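Local coordinates for protein bvu-3222 (Bacteroides vulgatus ATCC 8482, PDB 3FYF) that is of unknown function but is probably a periplasmic protein of the DUF4251 family, built largely from an antiparallel beta-barrel, at residues I81-T86 against N156-N161. Numbering follows the deposited sequence.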
# COMPACT_ATOMS: atom_id res chain seq x y z
N ILE B 81 -7.29 -5.48 -17.73
CA ILE B 81 -6.81 -5.85 -16.40
C ILE B 81 -5.70 -6.88 -16.57
O ILE B 81 -5.95 -8.00 -17.02
CB ILE B 81 -7.93 -6.42 -15.49
CG1 ILE B 81 -9.06 -5.40 -15.30
CG2 ILE B 81 -7.36 -6.88 -14.15
CD1 ILE B 81 -10.36 -6.02 -14.83
N GLN B 82 -4.48 -6.49 -16.22
CA GLN B 82 -3.33 -7.40 -16.27
C GLN B 82 -2.73 -7.61 -14.89
O GLN B 82 -2.40 -6.64 -14.19
CB GLN B 82 -2.27 -6.87 -17.23
CG GLN B 82 -1.08 -7.80 -17.45
CD GLN B 82 -1.44 -9.04 -18.24
OE1 GLN B 82 -1.85 -8.95 -19.40
NE2 GLN B 82 -1.28 -10.21 -17.63
N THR B 83 -2.58 -8.87 -14.50
CA THR B 83 -1.85 -9.23 -13.29
C THR B 83 -1.02 -10.51 -13.49
O THR B 83 -1.31 -11.31 -14.38
CB THR B 83 -2.80 -9.32 -12.05
OG1 THR B 83 -2.02 -9.27 -10.84
CG2 THR B 83 -3.66 -10.58 -12.06
N ALA B 84 0.00 -10.67 -12.66
CA ALA B 84 0.92 -11.81 -12.77
C ALA B 84 0.46 -13.04 -11.97
O ALA B 84 1.17 -14.05 -11.91
CB ALA B 84 2.33 -11.39 -12.36
N PHE B 85 -0.71 -12.94 -11.35
CA PHE B 85 -1.29 -14.06 -10.62
C PHE B 85 -2.48 -14.65 -11.37
O PHE B 85 -3.00 -14.05 -12.30
CB PHE B 85 -1.73 -13.62 -9.22
CG PHE B 85 -0.74 -12.72 -8.53
CD1 PHE B 85 0.36 -13.26 -7.88
CD2 PHE B 85 -0.90 -11.35 -8.54
CE1 PHE B 85 1.27 -12.44 -7.24
CE2 PHE B 85 0.01 -10.52 -7.90
CZ PHE B 85 1.10 -11.07 -7.26
N THR B 86 -2.89 -15.85 -10.96
CA THR B 86 -3.52 -16.80 -11.88
C THR B 86 -5.04 -16.68 -11.84
O THR B 86 -5.66 -16.24 -12.80
CB THR B 86 -3.11 -18.25 -11.55
OG1 THR B 86 -1.68 -18.35 -11.52
CG2 THR B 86 -3.67 -19.20 -12.59
N ASN B 156 -15.03 -9.36 -4.26
CA ASN B 156 -13.76 -8.64 -4.33
C ASN B 156 -12.61 -9.57 -3.99
O ASN B 156 -12.59 -10.20 -2.92
CB ASN B 156 -13.76 -7.44 -3.39
CG ASN B 156 -14.55 -6.27 -3.94
OD1 ASN B 156 -14.73 -6.13 -5.16
ND2 ASN B 156 -15.01 -5.39 -3.05
N THR B 157 -11.66 -9.67 -4.91
CA THR B 157 -10.62 -10.68 -4.83
C THR B 157 -9.23 -10.05 -4.86
O THR B 157 -8.33 -10.53 -4.18
CB THR B 157 -10.77 -11.72 -5.97
OG1 THR B 157 -12.16 -11.96 -6.22
CG2 THR B 157 -10.10 -13.03 -5.60
N LEU B 158 -9.06 -8.98 -5.64
CA LEU B 158 -7.74 -8.40 -5.85
C LEU B 158 -7.76 -6.87 -5.86
O LEU B 158 -8.55 -6.26 -6.57
CB LEU B 158 -7.12 -8.94 -7.15
CG LEU B 158 -5.64 -8.65 -7.45
CD1 LEU B 158 -4.93 -9.87 -8.00
CD2 LEU B 158 -5.50 -7.47 -8.39
N THR B 159 -6.87 -6.26 -5.09
CA THR B 159 -6.73 -4.81 -5.06
C THR B 159 -5.32 -4.42 -5.52
O THR B 159 -4.35 -5.00 -5.05
CB THR B 159 -7.02 -4.26 -3.65
OG1 THR B 159 -8.34 -4.65 -3.24
CG2 THR B 159 -6.93 -2.74 -3.63
N MET B 160 -5.22 -3.46 -6.43
CA MET B 160 -3.94 -2.88 -6.86
C MET B 160 -3.82 -1.46 -6.34
O MET B 160 -4.70 -0.63 -6.59
CB MET B 160 -3.84 -2.82 -8.39
CG MET B 160 -3.85 -4.16 -9.10
SD MET B 160 -3.40 -4.05 -10.86
CE MET B 160 -3.38 -5.78 -11.17
N ASN B 161 -2.73 -1.19 -5.63
CA ASN B 161 -2.45 0.15 -5.12
C ASN B 161 -1.28 0.74 -5.87
O ASN B 161 -0.23 0.12 -5.95
CB ASN B 161 -2.13 0.11 -3.63
CG ASN B 161 -3.29 -0.43 -2.81
OD1 ASN B 161 -4.39 0.12 -2.85
ND2 ASN B 161 -3.05 -1.52 -2.08
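The methyl end of Met160 reaches the backbone of strand 81-83: its CE lies 3.3 Å from Gln82 O and 3.7 Å from Thr83 CB. CG stands anti to the carbonyl carbon (chi1 -64°), and the chain, extended beyond CG, brings CE to the threonine although the CA atoms of Thr83 and Met160 are 9.3 Å apart. The Met160 and Thr83 side chains meet obliquely, CE touching CB and OG1 of the threonine. Leu158 comes at the same threonine from two residues earlier in the strand, tip to tip, CD1 standing 4.1 Å from Thr83 OG1. Both contacts of this oxygen are van der Waals, since CE and CD1 are methyl carbons; the hydroxyl, anti to its own backbone N, has its polar partner in Asn70 OD1, to which it is hydrogen-bonded. The 89° angle between the two strand segments, their axis distance of 10.2 Å and the absence of hydrogen bonds show them to be non-neighbours in the antiparallel beta-barrel, separated on one side by strands 71-75 and 48-52, whose side chains meet inside it. At Leu158 the strand opens in a classic beta bulge, Thr157 and Leu158 both facing Ile149. Leu158 CD1 also approaches Phe85 CD2 at 4.3 Å, obliquely to the ring, which meets Phe57 edge-to-face, while Val55 of strand 54-57 touches both Leu158 and Phe85.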